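Local coordinates for ribonucleoside-diphosphate reductase (Pseudomonas aeruginosa, PDB 5IM3), which probably catalyses the reduction of ribonucleoside diphosphates to their deoxy forms, supplying DNA precursors, and binds dATP as an allosteric nucleotide, at residues A[405-414]-A[505-513]; A[512-520]-A[566-576]. All coordinates share one frame; numbering follows the deposited sequence.

Contact 1: A[405-414]-A[505-513]; sequences DWTPVRALGS and SPSDVPDLH. With DTP (2'-deoxyadenosine 5'-triphosphate), chain G.
Arg410 runs between Ser507 and a bound dATP, and its side chain illustrates how a loop-loop contact can serve as the wall of a nucleotide site. Arg410 CB rests against the hydroxyls of the other segment, 3.5 Å from Ser507 OG. With CG placed between the backbone N and the carbonyl carbon (chi1 62°), the chain then turns toward the sugar, Arg410 CG lying 3.7 Å from DTP O3'. CD and NE follow the ribose past C4', and NE also forms a salt bridge with Asp380. The guanidinium is sandwiched, with Ser507 CB over one face and the sugar's C4' over the opposite one; DTP C5' sits above its centre. At the tip, Arg410 NH2 donates to the gamma-phosphate at DTP O3G (2.9 Å), while NH1 makes weak bonds to O1G and to the carbonyl of Tyr415. These interactions belong to the allosteric specificity site of class I reductases, beside the ten-stranded alpha-beta barrel; Asp380 and, from the second subunit, Lys397 and Val440 also hydrogen-bond this nucleotide. Behind the arginine, Ser505 OG lies 2.6 Å from Ser414 OG, probably hydrogen-bonded, though Ser507 OG competes for its proton; Ser414 OG donates to Ala411 O within its own turn. Pro506 pushes its ring into the bend of the opposing loop, with Pro506 CG 3.2 Å from Thr407 O and nearly as near to Val409 O. Further along, His513 NE2 donates to Asp405 OD2 (2.5 Å, N-H...O 148°), arriving on the syn side but tilted from the carboxylate plane. Thr407 CB lies over the imidazole face, 3.7 Å from the His513 ring centroid, in a CH-pi contact, while its OG1 is taken up by Glu455 N. Asp405 OD1, meanwhile, accepts from Thr407 N in an Asx turn.

Contact 2: A[512-520]-A[566-576]; sequences LHDLYGKAF and KDPCNLRSPQQ
Two torsional choices join these segments: Tyr516 holds CG between its backbone N and carbonyl carbon (chi1 56°), which lays the ring over Asn570, and Lys566 extends its whole chain beyond CG to reach backbone carbonyls of 512-515. Asn570 CB stands over the tyrosine face, 3.7 Å from the Tyr516 ring centroid, a CH-pi contact. Its amide runs nearly parallel to the ring, the planes 17° apart, and is fixed by ND2 donating to Lys566 O one helical turn back and by OD1 accepting from Val581 N. Leu571 CD2 lies in the ring plane, at the edge, 3.7 Å from Tyr516 CE1. The phenol reaches further, Tyr516 OH donating to Gln576 OE1 (3.1 Å), while NE2 of that glutamine bonds to Ser573 O. Next to Tyr516, Gly517 N points almost straight at Asp567 OD1 (3.0 Å, 170°), meeting it from above the carboxylate plane; OD2 accepts from Asp489 N. Helix 566-571, which directly follows barrel strand 562-565, is thereby tied to the chain around Gly517, which leads into helix 517-532. Lys566 NZ gives its stronger bond here to Leu515 O (2.8 Å), nearly along the C=O axis, and a weak one to Leu512 O. Its salt bridge to Glu455, added to these carbonyls, is consistent with a charged ammonium, balanced by Glu455 and solvated by the carbonyls.

Contacts 1 and 2 are both largely buried, with centres about 17 Å apart, and they share Leu512 and His513. Contact 1 joins two loops, one leaving strand 401-405, and borders bound dATP; contact 2 packs helix 566-571 and the loop after it against the chain entering helix 517-532. Their chemistry follows that placement: hydroxyls, prolines, a His-Asp hydrogen bond and a phosphate-binding arginine in 405-414/505-513, against an aromatic ring, helix side chains and a lysine holding backbone carbonyls in 512-520/566-576. Glu455, at the end of barrel strand 450-455, connects the two polar networks, its OE1 accepting from His513 ND1 and its OE2 pairing with Lys566 NZ.

Contact 1: A[405-414]-A[505-513]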
loop_
_atom_site.group_PDB
_atom_site.type_symbol
_atom_site.label_atom_id
_atom_site.label_comp_id
_atom_site.label_asym_id
_atom_site.label_seq_id
_atom_site.Cartn_x
_atom_site.Cartn_y
_atom_site.Cartn_z
ATOM N N ASP A 405 25.555 30.206 10.213
ATOM C CA ASP A 405 26.469 29.069 10.171
ATOM C C ASP A 405 26.596 28.479 11.575
ATOM O O ASP A 405 27.244 29.066 12.447
ATOM C CB ASP A 405 27.831 29.500 9.637
ATOM C CG ASP A 405 28.928 28.509 9.980
ATOM O OD1 ASP A 405 28.657 27.291 9.955
ATOM O OD2 ASP A 405 30.058 28.950 10.282
ATOM N N TRP A 406 25.994 27.311 11.788
ATOM C CA TRP A 406 26.017 26.646 13.084
ATOM C C TRP A 406 27.047 25.530 13.165
ATOM O O TRP A 406 27.154 24.876 14.207
ATOM C CB TRP A 406 24.623 26.107 13.410
ATOM C CG TRP A 406 23.750 27.188 13.936
ATOM C CD1 TRP A 406 23.004 28.072 13.208
ATOM C CD2 TRP A 406 23.563 27.542 15.309
ATOM N NE1 TRP A 406 22.356 28.946 14.045
ATOM C CE2 TRP A 406 22.681 28.642 15.340
ATOM C CE3 TRP A 406 24.050 27.035 16.516
ATOM C CZ2 TRP A 406 22.278 29.239 16.532
ATOM C CZ3 TRP A 406 23.648 27.630 17.695
ATOM C CH2 TRP A 406 22.770 28.719 17.696
ATOM N N THR A 407 27.826 25.321 12.108
ATOM C CA THR A 407 28.804 24.239 12.096
ATOM C C THR A 407 29.792 24.283 13.257
ATOM O O THR A 407 30.132 23.206 13.774
ATOM C CB THR A 407 29.548 24.258 10.756
ATOM O OG1 THR A 407 28.627 23.962 9.699
ATOM C CG2 THR A 407 30.689 23.246 10.734
ATOM N N PRO A 408 30.296 25.438 13.704
ATOM C CA PRO A 408 31.339 25.417 14.748
ATOM C C PRO A 408 30.874 24.865 16.086
ATOM O O PRO A 408 31.723 24.487 16.905
ATOM C CB PRO A 408 31.750 26.894 14.871
ATOM C CG PRO A 408 31.312 27.532 13.593
ATOM C CD PRO A 408 30.066 26.800 13.189
ATOM N N VAL A 409 29.570 24.799 16.336
ATOM C CA VAL A 409 29.052 24.439 17.653
ATOM C C VAL A 409 29.126 22.926 17.831
ATOM O O VAL A 409 28.652 22.166 16.980
ATOM C CB VAL A 409 27.615 24.961 17.823
ATOM C CG1 VAL A 409 27.018 24.513 19.148
ATOM C CG2 VAL A 409 27.597 26.481 17.721
ATOM N N ARG A 410 29.700 22.489 18.953
ATOM C CA ARG A 410 30.022 21.080 19.154
ATOM C C ARG A 410 28.762 20.226 19.259
ATOM O O ARG A 410 27.704 20.677 19.705
ATOM C CB ARG A 410 30.887 20.906 20.402
ATOM C CG ARG A 410 30.236 21.342 21.702
ATOM C CD ARG A 410 31.246 21.328 22.842
ATOM N NE ARG A 410 32.324 22.286 22.616
ATOM C CZ ARG A 410 33.255 22.602 23.510
ATOM N NH1 ARG A 410 33.255 22.033 24.710
ATOM N NH2 ARG A 410 34.185 23.494 23.206
ATOM N N ALA A 411 28.898 18.963 18.857
ATOM C CA ALA A 411 27.761 18.094 18.609
ATOM C C ALA A 411 27.433 17.240 19.833
ATOM O O ALA A 411 28.119 17.273 20.856
ATOM C CB ALA A 411 28.041 17.205 17.398
ATOM N N LEU A 412 26.359 16.460 19.714
ATOM C CA LEU A 412 25.973 15.524 20.762
ATOM C C LEU A 412 27.160 14.662 21.163
ATOM O O LEU A 412 27.887 14.148 20.309
ATOM C CB LEU A 412 24.817 14.640 20.283
ATOM C CG LEU A 412 24.361 13.540 21.251
ATOM C CD1 LEU A 412 23.689 14.137 22.481
ATOM C CD2 LEU A 412 23.437 12.550 20.557
ATOM N N GLY A 413 27.353 14.514 22.475
ATOM C CA GLY A 413 28.397 13.671 23.013
ATOM C C GLY A 413 29.717 14.364 23.269
ATOM O O GLY A 413 30.617 13.744 23.845
ATOM N N SER A 414 29.863 15.623 22.864
ATOM C CA SER A 414 31.105 16.349 23.084
ATOM C C SER A 414 31.268 16.702 24.560
ATOM O O SER A 414 30.291 16.946 25.274
ATOM C CB SER A 414 31.135 17.629 22.252
ATOM O OG SER A 414 30.768 17.382 20.908
ATOM N N SER A 505 32.582 15.654 15.765
ATOM C CA SER A 505 32.166 16.895 16.408
ATOM C C SER A 505 33.196 17.988 16.132
ATOM O O SER A 505 34.401 17.734 16.207
ATOM C CB SER A 505 32.016 16.715 17.911
ATOM O OG SER A 505 31.705 17.955 18.527
ATOM N N PRO A 506 32.768 19.211 15.809
ATOM C CA PRO A 506 33.753 20.252 15.471
ATOM C C PRO A 506 34.744 20.538 16.585
ATOM O O PRO A 506 35.866 20.969 16.296
ATOM C CB PRO A 506 32.878 21.476 15.160
ATOM C CG PRO A 506 31.577 21.201 15.811
ATOM C CD PRO A 506 31.390 19.720 15.752
ATOM N N SER A 507 34.376 20.306 17.849
ATOM C CA SER A 507 35.301 20.563 18.949
ATOM C C SER A 507 36.521 19.649 18.905
ATOM O O SER A 507 37.569 20.013 19.444
ATOM C CB SER A 507 34.587 20.414 20.293
ATOM O OG SER A 507 33.934 19.163 20.394
ATOM N N ASP A 508 36.409 18.478 18.283
ATOM C CA ASP A 508 37.569 17.625 18.061
ATOM C C ASP A 508 38.319 17.963 16.780
ATOM O O ASP A 508 39.486 17.577 16.642
ATOM C CB ASP A 508 37.146 16.155 18.012
ATOM C CG ASP A 508 36.659 15.641 19.354
ATOM O OD1 ASP A 508 37.373 15.828 20.365
ATOM O OD2 ASP A 508 35.558 15.053 19.398
ATOM N N VAL A 509 37.686 18.668 15.847
ATOM C CA VAL A 509 38.302 19.005 14.568
ATOM C C VAL A 509 38.032 20.478 14.277
ATOM O O VAL A 509 37.436 20.808 13.242
ATOM C CB VAL A 509 37.774 18.092 13.448
ATOM C CG1 VAL A 509 38.251 16.655 13.670
ATOM C CG2 VAL A 509 36.245 18.136 13.377
ATOM N N PRO A 510 38.466 21.398 15.144
ATOM C CA PRO A 510 38.028 22.798 15.015
ATOM C C PRO A 510 38.548 23.509 13.778
ATOM O O PRO A 510 38.051 24.598 13.468
ATOM C CB PRO A 510 38.568 23.453 16.294
ATOM C CG PRO A 510 39.711 22.584 16.724
ATOM C CD PRO A 510 39.339 21.190 16.315
ATOM N N ASP A 511 39.510 22.936 13.060
ATOM C CA ASP A 511 40.101 23.597 11.905
ATOM C C ASP A 511 39.420 23.241 10.588
ATOM O O ASP A 511 39.651 23.930 9.591
ATOM C CB ASP A 511 41.600 23.266 11.819
ATOM C CG ASP A 511 41.879 21.774 11.902
ATOM O OD1 ASP A 511 41.196 21.078 12.682
ATOM O OD2 ASP A 511 42.787 21.296 11.188
ATOM N N LEU A 512 38.567 22.212 10.563
ATOM C CA LEU A 512 37.985 21.751 9.303
ATOM C C LEU A 512 37.048 22.786 8.698
ATOM O O LEU A 512 37.087 23.043 7.489
ATOM C CB LEU A 512 37.231 20.435 9.515
ATOM C CG LEU A 512 38.025 19.131 9.611
ATOM C CD1 LEU A 512 37.063 17.951 9.653
ATOM C CD2 LEU A 512 39.004 18.971 8.453
ATOM N N HIS A 513 36.173 23.369 9.517
ATOM C CA HIS A 513 35.149 24.265 8.991
ATOM C C HIS A 513 35.762 25.419 8.202
ATOM O O HIS A 513 35.208 25.842 7.181
ATOM C CB HIS A 513 34.287 24.788 10.139
ATOM C CG HIS A 513 33.159 25.668 9.698
ATOM N ND1 HIS A 513 32.285 25.315 8.692
ATOM C CD2 HIS A 513 32.763 26.886 10.131
ATOM C CE1 HIS A 513 31.396 26.278 8.528
ATOM N NE2 HIS A 513 31.665 27.244 9.388
HETATM P PG DTP G . 35.837 24.908 26.494
HETATM O O1G DTP G . 35.218 23.629 26.945
HETATM O O2G DTP G . 37.364 24.854 26.442
HETATM O O3G DTP G . 35.337 25.338 25.115
HETATM P PB DTP G . 34.540 27.378 27.216
HETATM O O1B DTP G . 34.704 27.833 25.823
HETATM O O2B DTP G . 34.898 28.493 28.198
HETATM O O3B DTP G . 35.473 26.112 27.471
HETATM P PA DTP G . 31.772 27.368 26.672
HETATM O O1A DTP G . 32.326 28.196 25.615
HETATM O O2A DTP G . 30.874 28.232 27.526
HETATM O O3A DTP G . 33.044 26.914 27.505
HETATM O "O5'" DTP G . 30.954 26.176 26.042
HETATM C "C5'" DTP G . 31.461 25.395 24.940
HETATM C "C4'" DTP G . 30.333 24.618 24.308
HETATM O "O4'" DTP G . 29.603 23.913 25.335
HETATM C "C3'" DTP G . 29.309 25.449 23.534
HETATM O "O3'" DTP G . 28.928 24.777 22.334
HETATM C "C2'" DTP G . 28.132 25.545 24.497
HETATM C "C1'" DTP G . 28.227 24.251 25.285
HETATM N N9 DTP G . 27.741 24.355 26.654
HETATM C C8 DTP G . 28.434 24.864 27.720
HETATM N N7 DTP G . 27.747 24.900 28.836
HETATM C C5 DTP G . 26.518 24.365 28.483
HETATM C C6 DTP G . 25.346 24.113 29.220
HETATM N N6 DTP G . 25.216 24.380 30.522
HETATM N N1 DTP G . 24.301 23.560 28.567
HETATM C C2 DTP G . 24.430 23.279 27.267
HETATM N N3 DTP G . 25.481 23.475 26.467
HETATM C C4 DTP G . 26.501 24.024 27.141
#

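Contact 2: A[512-520]-A[566-576]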
loop_
_atom_site.group_PDB
_atom_site.type_symbol
_atom_site.label_atom_id
_atom_site.label_comp_id
_atom_site.label_asym_id
_atom_site.label_seq_id
_atom_site.Cartn_x
_atom_site.Cartn_y
_atom_site.Cartn_z
ATOM N N LEU A 512 38.567 22.212 10.563
ATOM C CA LEU A 512 37.985 21.751 9.303
ATOM C C LEU A 512 37.048 22.786 8.698
ATOM O O LEU A 512 37.087 23.043 7.489
ATOM C CB LEU A 512 37.231 20.435 9.515
ATOM C CG LEU A 512 38.025 19.131 9.611
ATOM C CD1 LEU A 512 37.063 17.951 9.653
ATOM C CD2 LEU A 512 39.004 18.971 8.453
ATOM N N HIS A 513 36.173 23.369 9.517
ATOM C CA HIS A 513 35.149 24.265 8.991
ATOM C C HIS A 513 35.762 25.419 8.202
ATOM O O HIS A 513 35.208 25.842 7.181
ATOM C CB HIS A 513 34.287 24.788 10.139
ATOM C CG HIS A 513 33.159 25.668 9.698
ATOM N ND1 HIS A 513 32.285 25.315 8.692
ATOM C CD2 HIS A 513 32.763 26.886 10.131
ATOM C CE1 HIS A 513 31.396 26.278 8.528
ATOM N NE2 HIS A 513 31.665 27.244 9.388
ATOM N N ASP A 514 36.907 25.939 8.653
ATOM C CA ASP A 514 37.549 27.051 7.961
ATOM C C ASP A 514 38.394 26.610 6.773
ATOM O O ASP A 514 38.706 27.440 5.914
ATOM C CB ASP A 514 38.428 27.849 8.931
ATOM C CG ASP A 514 37.624 28.752 9.842
ATOM O OD1 ASP A 514 36.449 29.029 9.531
ATOM O OD2 ASP A 514 38.172 29.198 10.869
ATOM N N LEU A 515 38.784 25.342 6.707
ATOM C CA LEU A 515 39.525 24.851 5.557
ATOM C C LEU A 515 38.574 24.540 4.401
ATOM O O LEU A 515 37.368 24.354 4.583
ATOM C CB LEU A 515 40.330 23.605 5.926
ATOM C CG LEU A 515 41.450 23.770 6.960
ATOM C CD1 LEU A 515 42.036 22.410 7.319
ATOM C CD2 LEU A 515 42.540 24.703 6.461
ATOM N N TYR A 516 39.137 24.488 3.195
ATOM C CA TYR A 516 38.365 24.163 2.002
ATOM C C TYR A 516 39.321 23.685 0.919
ATOM O O TYR A 516 40.539 23.857 1.018
ATOM C CB TYR A 516 37.544 25.366 1.520
ATOM C CG TYR A 516 38.362 26.611 1.246
ATOM C CD1 TYR A 516 38.955 26.819 0.005
ATOM C CD2 TYR A 516 38.534 27.582 2.225
ATOM C CE1 TYR A 516 39.699 27.958 -0.250
ATOM C CE2 TYR A 516 39.276 28.723 1.980
ATOM C CZ TYR A 516 39.857 28.906 0.741
ATOM O OH TYR A 516 40.596 30.040 0.491
ATOM N N GLY A 517 38.750 23.077 -0.121
ATOM C CA GLY A 517 39.543 22.601 -1.239
ATOM C C GLY A 517 40.462 21.457 -0.845
ATOM O O GLY A 517 40.140 20.624 0.006
ATOM N N LYS A 518 41.635 21.421 -1.484
ATOM C CA LYS A 518 42.614 20.378 -1.190
ATOM C C LYS A 518 43.013 20.388 0.279
ATOM O O LYS A 518 43.175 19.327 0.895
ATOM C CB LYS A 518 43.851 20.557 -2.069
ATOM C CG LYS A 518 43.749 19.918 -3.440
ATOM C CD LYS A 518 45.110 19.856 -4.115
ATOM C CE LYS A 518 45.077 18.973 -5.349
ATOM N NZ LYS A 518 44.074 19.443 -6.340
ATOM N N ALA A 519 43.189 21.577 0.855
ATOM C CA ALA A 519 43.575 21.670 2.259
ATOM C C ALA A 519 42.580 20.942 3.154
ATOM O O ALA A 519 42.976 20.231 4.084
ATOM C CB ALA A 519 43.698 23.137 2.671
ATOM N N PHE A 520 41.282 21.102 2.888
ATOM C CA PHE A 520 40.281 20.411 3.693
ATOM C C PHE A 520 40.374 18.902 3.515
ATOM O O PHE A 520 40.320 18.152 4.495
ATOM C CB PHE A 520 38.876 20.893 3.333
ATOM C CG PHE A 520 37.780 20.030 3.902
ATOM C CD1 PHE A 520 37.277 20.272 5.170
ATOM C CD2 PHE A 520 37.261 18.969 3.174
ATOM C CE1 PHE A 520 36.273 19.475 5.697
ATOM C CE2 PHE A 520 36.261 18.174 3.699
ATOM C CZ PHE A 520 35.767 18.430 4.962
ATOM N N LYS A 566 30.137 24.046 -0.384
ATOM C CA LYS A 566 31.050 24.889 0.377
ATOM C C LYS A 566 32.281 25.277 -0.434
ATOM O O LYS A 566 32.743 26.422 -0.359
ATOM C CB LYS A 566 31.448 24.149 1.659
ATOM C CG LYS A 566 32.738 24.600 2.324
ATOM C CD LYS A 566 33.077 23.684 3.482
ATOM C CE LYS A 566 34.373 24.093 4.149
ATOM N NZ LYS A 566 34.901 23.005 5.021
ATOM N N ASP A 567 32.830 24.347 -1.203
ATOM C CA ASP A 567 34.142 24.546 -1.805
ATOM C C ASP A 567 34.112 25.495 -3.000
ATOM O O ASP A 567 34.994 26.361 -3.105
ATOM C CB ASP A 567 34.737 23.191 -2.189
ATOM C CG ASP A 567 35.194 22.400 -0.970
ATOM O OD1 ASP A 567 35.771 23.011 -0.046
ATOM O OD2 ASP A 567 34.966 21.174 -0.927
ATOM N N PRO A 568 33.151 25.389 -3.924
ATOM C CA PRO A 568 33.064 26.423 -4.969
ATOM C C PRO A 568 32.777 27.810 -4.411
ATOM O O PRO A 568 33.273 28.800 -4.961
ATOM C CB PRO A 568 31.934 25.921 -5.884
ATOM C CG PRO A 568 31.218 24.875 -5.113
ATOM C CD PRO A 568 32.229 24.270 -4.188
ATOM N N CYS A 569 32.003 27.914 -3.325
ATOM C CA CYS A 569 31.773 29.218 -2.708
ATOM C C CYS A 569 33.060 29.821 -2.162
ATOM O O CYS A 569 33.205 31.048 -2.133
ATOM C CB CYS A 569 30.745 29.107 -1.581
ATOM S SG CYS A 569 29.064 28.736 -2.107
ATOM N N ASN A 570 33.998 28.988 -1.712
ATOM C CA ASN A 570 35.224 29.495 -1.105
ATOM C C ASN A 570 36.356 29.638 -2.113
ATOM O O ASN A 570 37.069 30.646 -2.099
ATOM C CB ASN A 570 35.673 28.580 0.041
ATOM C CG ASN A 570 35.016 28.932 1.360
ATOM O OD1 ASN A 570 35.437 29.863 2.044
ATOM N ND2 ASN A 570 33.983 28.184 1.728
ATOM N N LEU A 571 36.535 28.644 -2.985
ATOM C CA LEU A 571 37.619 28.697 -3.960
ATOM C C LEU A 571 37.427 29.828 -4.960
ATOM O O LEU A 571 38.410 30.345 -5.502
ATOM C CB LEU A 571 37.726 27.358 -4.691
ATOM C CG LEU A 571 38.274 26.203 -3.851
ATOM C CD1 LEU A 571 38.019 24.871 -4.528
ATOM C CD2 LEU A 571 39.760 26.395 -3.608
ATOM N N ARG A 572 36.184 30.230 -5.212
ATOM C CA ARG A 572 35.893 31.297 -6.158
ATOM C C ARG A 572 35.587 32.622 -5.474
ATOM O O ARG A 572 35.333 33.615 -6.162
ATOM C CB ARG A 572 34.720 30.897 -7.056
ATOM C CG ARG A 572 34.929 29.573 -7.777
ATOM C CD ARG A 572 33.873 29.348 -8.847
ATOM N NE ARG A 572 33.857 30.428 -9.825
ATOM C CZ ARG A 572 32.918 30.593 -10.749
ATOM N NH1 ARG A 572 31.906 29.742 -10.827
ATOM N NH2 ARG A 572 32.995 31.612 -11.598
ATOM N N SER A 573 35.609 32.662 -4.146
ATOM C CA SER A 573 35.374 33.910 -3.437
ATOM C C SER A 573 36.546 34.859 -3.673
ATOM O O SER A 573 37.703 34.454 -3.508
ATOM C CB SER A 573 35.196 33.651 -1.944
ATOM O OG SER A 573 35.056 34.865 -1.227
ATOM N N PRO A 574 36.304 36.111 -4.070
ATOM C CA PRO A 574 37.424 37.054 -4.235
ATOM C C PRO A 574 38.096 37.448 -2.930
ATOM O O PRO A 574 39.167 38.070 -2.974
ATOM C CB PRO A 574 36.767 38.272 -4.903
ATOM C CG PRO A 574 35.492 37.761 -5.483
ATOM C CD PRO A 574 35.038 36.681 -4.558
ATOM N N GLN A 575 37.514 37.110 -1.781
ATOM C CA GLN A 575 38.003 37.566 -0.485
ATOM C C GLN A 575 38.651 36.442 0.322
ATOM O O GLN A 575 38.611 36.456 1.554
ATOM C CB GLN A 575 36.857 38.198 0.303
ATOM C CG GLN A 575 36.338 39.500 -0.299
ATOM C CD GLN A 575 37.346 40.628 -0.184
ATOM O OE1 GLN A 575 38.205 40.801 -1.046
ATOM N NE2 GLN A 575 37.249 41.399 0.891
ATOM N N GLN A 576 39.259 35.464 -0.357
ATOM C CA GLN A 576 39.899 34.353 0.340
ATOM C C GLN A 576 41.067 34.804 1.205
ATOM O O GLN A 576 41.440 34.092 2.143
ATOM C CB GLN A 576 40.402 33.313 -0.661
ATOM C CG GLN A 576 39.312 32.639 -1.458
ATOM C CD GLN A 576 39.856 31.859 -2.642
ATOM O OE1 GLN A 576 40.668 30.947 -2.481
ATOM N NE2 GLN A 576 39.410 32.216 -3.840
#